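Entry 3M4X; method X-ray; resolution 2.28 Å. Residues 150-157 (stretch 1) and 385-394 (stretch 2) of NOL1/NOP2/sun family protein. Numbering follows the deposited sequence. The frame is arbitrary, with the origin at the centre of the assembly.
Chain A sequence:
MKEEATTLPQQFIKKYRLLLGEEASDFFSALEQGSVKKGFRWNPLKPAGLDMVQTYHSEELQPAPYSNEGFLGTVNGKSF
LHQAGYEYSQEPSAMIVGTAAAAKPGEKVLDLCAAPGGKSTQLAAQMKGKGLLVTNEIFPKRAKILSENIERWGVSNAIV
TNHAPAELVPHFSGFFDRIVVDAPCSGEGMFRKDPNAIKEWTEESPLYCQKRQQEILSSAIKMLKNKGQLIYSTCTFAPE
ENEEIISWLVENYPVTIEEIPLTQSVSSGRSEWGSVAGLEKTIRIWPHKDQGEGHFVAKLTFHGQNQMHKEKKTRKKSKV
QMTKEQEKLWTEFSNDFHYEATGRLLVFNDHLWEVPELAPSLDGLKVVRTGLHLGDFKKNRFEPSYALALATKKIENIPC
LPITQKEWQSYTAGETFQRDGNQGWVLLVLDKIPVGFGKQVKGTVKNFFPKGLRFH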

ATOM      1  N   ILE A 150       3.524  -2.545   5.292  1.00 34.83           N
ATOM      2  CA  ILE A 150       3.656  -3.687   4.373  1.00 33.39           C
ATOM      3  C   ILE A 150       3.824  -4.979   5.193  1.00 33.37           C
ATOM      4  O   ILE A 150       3.115  -5.963   5.002  1.00 33.16           O
ATOM      5  CB  ILE A 150       4.846  -3.481   3.365  1.00 33.63           C
ATOM      6  CG1 ILE A 150       4.355  -2.943   2.023  1.00 41.85           C
ATOM      7  CG2 ILE A 150       5.532  -4.783   3.035  1.00 29.72           C
ATOM      8  CD1 ILE A 150       3.545  -1.698   2.097  1.00 48.88           C
ATOM      9  N   GLU A 151       4.749  -4.946   6.139  1.00 30.17           N
ATOM     10  CA  GLU A 151       4.947  -6.060   7.047  1.00 29.33           C
ATOM     11  C   GLU A 151       3.679  -6.418   7.833  1.00 25.87           C
ATOM     12  O   GLU A 151       3.336  -7.590   7.976  1.00 26.43           O
ATOM     13  CB  GLU A 151       6.088  -5.724   8.001  1.00 31.34           C
ATOM     14  CG  GLU A 151       6.369  -6.785   9.027  1.00 34.05           C
ATOM     15  CD  GLU A 151       7.345  -6.303  10.062  1.00 37.22           C
ATOM     16  OE1 GLU A 151       6.927  -5.555  10.962  1.00 36.17           O
ATOM     17  OE2 GLU A 151       8.533  -6.664   9.974  1.00 42.99           O
ATOM     18  N   ARG A 152       2.970  -5.412   8.328  1.00 30.78           N
ATOM     19  CA  ARG A 152       1.773  -5.669   9.128  1.00 32.75           C
ATOM     20  C   ARG A 152       0.716  -6.383   8.293  1.00 32.78           C
ATOM     21  O   ARG A 152       0.025  -7.302   8.772  1.00 29.69           O
ATOM     22  CB  ARG A 152       1.225  -4.372   9.734  1.00 27.58           C
ATOM     23  CG  ARG A 152      -0.057  -4.534  10.572  1.00 31.06           C
ATOM     24  CD  ARG A 152      -0.451  -3.208  11.274  1.00 35.75           C
ATOM     25  NE  ARG A 152      -0.708  -2.159  10.295  1.00 37.74           N
ATOM     26  CZ  ARG A 152      -1.905  -1.895   9.767  1.00 40.28           C
ATOM     27  NH1 ARG A 152      -2.980  -2.594  10.137  1.00 32.08           N
ATOM     28  NH2 ARG A 152      -2.027  -0.930   8.863  1.00 30.73           N
ATOM     29  N   TRP A 153       0.645  -5.962   7.036  1.00 28.55           N
ATOM     30  CA  TRP A 153      -0.348  -6.398   6.071  1.00 27.72           C
ATOM     31  C   TRP A 153      -0.022  -7.800   5.614  1.00 29.37           C
ATOM     32  O   TRP A 153      -0.845  -8.457   4.982  1.00 27.00           O
ATOM     33  CB  TRP A 153      -0.348  -5.431   4.868  1.00 31.25           C
ATOM     34  CG  TRP A 153      -1.575  -5.477   3.989  1.00 28.31           C
ATOM     35  CD1 TRP A 153      -1.616  -5.760   2.652  1.00 30.48           C
ATOM     36  CD2 TRP A 153      -2.933  -5.203   4.384  1.00 26.74           C
ATOM     37  NE1 TRP A 153      -2.915  -5.695   2.194  1.00 34.37           N
ATOM     38  CE2 TRP A 153      -3.741  -5.356   3.237  1.00 31.14           C
ATOM     39  CE3 TRP A 153      -3.543  -4.855   5.598  1.00 23.37           C
ATOM     40  CZ2 TRP A 153      -5.124  -5.171   3.265  1.00 31.83           C
ATOM     41  CZ3 TRP A 153      -4.931  -4.681   5.626  1.00 28.83           C
ATOM     42  CH2 TRP A 153      -5.699  -4.836   4.467  1.00 32.58           C
ATOM     43  N   GLY A 154       1.189  -8.257   5.929  1.00 33.96           N
ATOM     44  CA  GLY A 154       1.587  -9.616   5.602  1.00 35.33           C
ATOM     45  C   GLY A 154       2.074  -9.830   4.178  1.00 36.47           C
ATOM     46  O   GLY A 154       1.983 -10.931   3.639  1.00 35.88           O
ATOM     47  N   VAL A 155       2.618  -8.785   3.568  1.00 39.62           N
ATOM     48  CA  VAL A 155       3.076  -8.870   2.177  1.00 31.47           C
ATOM     49  C   VAL A 155       4.443  -9.514   2.127  1.00 26.10           C
ATOM     50  O   VAL A 155       5.372  -9.059   2.788  1.00 31.33           O
ATOM     51  CB  VAL A 155       3.169  -7.475   1.549  1.00 30.35           C
ATOM     52  CG1 VAL A 155       3.634  -7.555   0.074  1.00 25.29           C
ATOM     53  CG2 VAL A 155       1.833  -6.762   1.685  1.00 24.18           C
ATOM     54  N   SER A 156       4.570 -10.564   1.332  1.00 26.90           N
ATOM     55  CA  SER A 156       5.816 -11.317   1.277  1.00 35.56           C
ATOM     56  C   SER A 156       6.631 -11.079   0.009  1.00 36.81           C
ATOM     57  O   SER A 156       7.769 -11.504  -0.061  1.00 36.39           O
ATOM     58  CB  SER A 156       5.534 -12.812   1.441  1.00 38.69           C
ATOM     59  OG  SER A 156       4.587 -13.245   0.481  1.00 42.06           O
ATOM     60  N   ASN A 157       6.063 -10.391  -0.983  1.00 36.14           N
ATOM     61  CA  ASN A 157       6.740 -10.211  -2.271  1.00 32.60           C
ATOM     62  C   ASN A 157       7.081  -8.747  -2.608  1.00 34.40           C
ATOM     63  O   ASN A 157       7.171  -8.373  -3.781  1.00 31.85           O
ATOM     64  CB  ASN A 157       5.905 -10.821  -3.408  1.00 33.23           C
ATOM     65  CG  ASN A 157       4.569 -10.118  -3.590  1.00 35.97           C
ATOM     66  OD1 ASN A 157       4.084  -9.451  -2.675  1.00 32.54           O
ATOM     67  ND2 ASN A 157       3.966 -10.262  -4.773  1.00 37.52           N
ATOM     68  N   SER A 385      10.769 -14.185  12.749  1.00 33.65           N
ATOM     69  CA  SER A 385      10.388 -12.777  12.813  1.00 38.51           C
ATOM     70  C   SER A 385       8.886 -12.544  12.936  1.00 38.71           C
ATOM     71  O   SER A 385       8.063 -13.416  12.638  1.00 31.30           O
ATOM     72  CB  SER A 385      10.860 -12.063  11.558  1.00 36.79           C
ATOM     73  OG  SER A 385      10.146 -12.580  10.451  1.00 36.86           O
ATOM     74  N   TYR A 386       8.556 -11.327  13.358  1.00 40.18           N
ATOM     75  CA  TYR A 386       7.201 -10.815  13.372  1.00 29.65           C
ATOM     76  C   TYR A 386       6.626 -10.875  11.963  1.00 29.72           C
ATOM     77  O   TYR A 386       5.482 -11.283  11.765  1.00 35.97           O
ATOM     78  CB  TYR A 386       7.246  -9.380  13.873  1.00 32.98           C
ATOM     79  CG  TYR A 386       5.905  -8.722  14.143  1.00 42.16           C
ATOM     80  CD1 TYR A 386       5.013  -9.264  15.054  1.00 44.18           C
ATOM     81  CD2 TYR A 386       5.565  -7.526  13.533  1.00 41.69           C
ATOM     82  CE1 TYR A 386       3.806  -8.655  15.324  1.00 43.14           C
ATOM     83  CE2 TYR A 386       4.358  -6.904  13.802  1.00 45.55           C
ATOM     84  CZ  TYR A 386       3.482  -7.475  14.699  1.00 43.24           C
ATOM     85  OH  TYR A 386       2.275  -6.869  14.975  1.00 40.98           O
ATOM     86  N   ALA A 387       7.430 -10.497  10.975  1.00 28.70           N
ATOM     87  CA  ALA A 387       6.974 -10.489   9.588  1.00 28.54           C
ATOM     88  C   ALA A 387       6.480 -11.868   9.166  1.00 34.36           C
ATOM     89  O   ALA A 387       5.424 -11.999   8.536  1.00 31.03           O
ATOM     90  CB  ALA A 387       8.082  -9.992   8.647  1.00 24.31           C
ATOM     91  N   LEU A 388       7.257 -12.897   9.499  1.00 34.02           N
ATOM     92  CA  LEU A 388       6.935 -14.261   9.108  1.00 29.87           C
ATOM     93  C   LEU A 388       5.623 -14.701   9.763  1.00 28.81           C
ATOM     94  O   LEU A 388       4.728 -15.241   9.100  1.00 27.00           O
ATOM     95  CB  LEU A 388       8.089 -15.208   9.483  1.00 36.00           C
ATOM     96  CG  LEU A 388       7.856 -16.706   9.268  1.00 34.89           C
ATOM     97  CD1 LEU A 388       7.380 -16.991   7.867  1.00 36.69           C
ATOM     98  CD2 LEU A 388       9.113 -17.495   9.569  1.00 33.40           C
ATOM     99  N   ALA A 389       5.505 -14.453  11.063  1.00 25.27           N
ATOM    100  CA  ALA A 389       4.251 -14.697  11.768  1.00 30.82           C
ATOM    101  C   ALA A 389       3.055 -14.098  11.025  1.00 31.45           C
ATOM    102  O   ALA A 389       2.066 -14.787  10.775  1.00 29.68           O
ATOM    103  CB  ALA A 389       4.318 -14.151  13.202  1.00 30.35           C
ATOM    104  N   LEU A 390       3.159 -12.821  10.672  1.00 28.52           N
ATOM    105  CA  LEU A 390       2.060 -12.087  10.032  1.00 29.85           C
ATOM    106  C   LEU A 390       1.855 -12.382   8.539  1.00 28.47           C
ATOM    107  O   LEU A 390       0.873 -11.933   7.951  1.00 26.25           O
ATOM    108  CB  LEU A 390       2.218 -10.582  10.258  1.00 27.49           C
ATOM    109  CG  LEU A 390       1.541 -10.106  11.554  1.00 36.11           C
ATOM    110  CD1 LEU A 390       2.099 -10.826  12.782  1.00 33.99           C
ATOM    111  CD2 LEU A 390       1.653  -8.604  11.723  1.00 37.32           C
ATOM    112  N   ALA A 391       2.761 -13.156   7.939  1.00 29.26           N
ATOM    113  CA  ALA A 391       2.594 -13.619   6.550  1.00 27.20           C
ATOM    114  C   ALA A 391       2.135 -15.069   6.482  1.00 35.36           C
ATOM    115  O   ALA A 391       2.088 -15.664   5.405  1.00 37.08           O
ATOM    116  CB  ALA A 391       3.889 -13.457   5.775  1.00 22.05           C
ATOM    117  N   THR A 392       1.795 -15.646   7.629  1.00 36.98           N
ATOM    118  CA  THR A 392       1.359 -17.035   7.654  1.00 40.54           C
ATOM    119  C   THR A 392      -0.018 -17.112   7.038  1.00 42.48           C
ATOM    120  O   THR A 392      -0.899 -16.345   7.408  1.00 43.93           O
ATOM    121  CB  THR A 392       1.255 -17.590   9.092  1.00 40.22           C
ATOM    122  OG1 THR A 392       2.514 -17.460   9.752  1.00 43.22           O
ATOM    123  CG2 THR A 392       0.854 -19.060   9.065  1.00 37.23           C
ATOM    124  N   LYS A 393      -0.215 -18.044   6.115  1.00 38.10           N
ATOM    125  CA  LYS A 393      -1.534 -18.217   5.523  1.00 47.84           C
ATOM    126  C   LYS A 393      -2.194 -19.542   5.913  1.00 42.64           C
ATOM    127  O   LYS A 393      -3.407 -19.656   5.926  1.00 45.61           O
ATOM    128  CB  LYS A 393      -1.467 -18.066   3.996  1.00 59.05           C
ATOM    129  CG  LYS A 393      -0.056 -18.079   3.417  1.00 66.69           C
ATOM    130  CD  LYS A 393       0.051 -17.168   2.199  1.00 72.70           C
ATOM    131  CE  LYS A 393       1.396 -17.331   1.495  1.00 77.74           C
ATOM    132  NZ  LYS A 393       1.488 -16.484   0.269  1.00 79.98           N
ATOM    133  N   LYS A 394      -1.383 -20.532   6.238  1.00 41.17           N
ATOM    134  CA  LYS A 394      -1.853 -21.893   6.427  1.00 48.05           C
ATOM    135  C   LYS A 394      -1.574 -22.299   7.867  1.00 46.35           C
ATOM    136  O   LYS A 394      -0.471 -22.697   8.229  1.00 47.56           O
ATOM    137  CB  LYS A 394      -1.145 -22.836   5.447  1.00 58.22           C
ATOM    138  CG  LYS A 394       0.394 -22.843   5.573  1.00 73.77           C
ATOM    139  CD  LYS A 394       1.027 -21.484   5.242  1.00 78.22           C
ATOM    140  CE  LYS A 394       2.292 -21.237   6.063  1.00 83.05           C
ATOM    141  NZ  LYS A 394       2.943 -19.925   5.741  1.00 84.07           N
TER
HETATM  142  O   HOH W   1       4.475  -9.936   7.050  1.00 20.34           O
HETATM  143  O   HOH W   2       0.671 -13.430   3.307  1.00 35.76           O

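Two helix ends meet here, and the contact combines two larger side chains, Glu-151 and Leu-390, with close backbone at Gly-154 and Ala-391. The last turn of one helix, residues 150-153, lies against the helix 386-390, more than 230 positions away in sequence. The CA atoms of Glu-151 and Ala-387 are 5.5 Å apart, and the backbones close to 4.2 Å between the CA atoms of Gly-154 and Ala-391, just past both helices. No direct hydrogen bond crosses the interface, so shape and water do the joining.

Ile-150 stays out of reach of the second stretch, but its carbonyl matters to the turn that follows. Glu-151 is covered most, with 72 Å² buried. Its CA-to-CB bond points sideways, yet the extended chain (chi1 and chi2 both t) brings the carboxylate over: OE1 of Glu-151 lies 3.5 Å from CD2 of Tyr-386, at the ring edge and near its plane, where the aromatic C-H groups carry slight positive charge. OE2 of Glu-151 sits 3.6 Å from CB of Ala-387, a van der Waals contact, and finds its hydrogen bond elsewhere in the structure. Beside this contact, one water joins the backbones, donating to O of Glu-151 at 2.8 Å and to O of Ala-387 at 2.7 Å. Two carbonyls cannot bond each other; a water with two protons serves both.

The CA-to-CB bond of Arg-152 points away, and the residue contributes backbone instead, with O of Arg-152 resting 3.6 Å from CD2 of Leu-390. That leucine, its CA-to-CB bond pointing toward the first stretch, also has CB of Leu-390 3.9 Å from O of Glu-151, so it packs along the carbonyls of the helix end. The CA-to-CB bond of Trp-153 points away.

Gly-154 is the tightest point. A Schellman motif ends the helix here, with Gly-154 N bonding to Glu-151 O (3.0 Å) and Val-155 N to Ile-150 O (3.2 Å). Its phi of 82° by itself favours glycine, and the neighbour adds a second reason: CA of Gly-154 lies 3.4 Å from O of Leu-390, and an ideally placed CB on Gly-154 would fall 2.5 Å from that same oxygen, a clash. Beyond it, O of Gly-154 meets CB of Ala-391 at 3.8 Å, another place where a methyl accompanies close backbones.

The CA-to-CB bond of Val-155 points away. That of Ser-156 points toward the second stretch, but OG of Ser-156 reaches no nearer than 4.5 Å to NZ of Lys-393, whose long side chain brings its end closer; this is loose proximity at the margin. The rule to read is economical: glycine and alanine where backbones converge, with water between carbonyls.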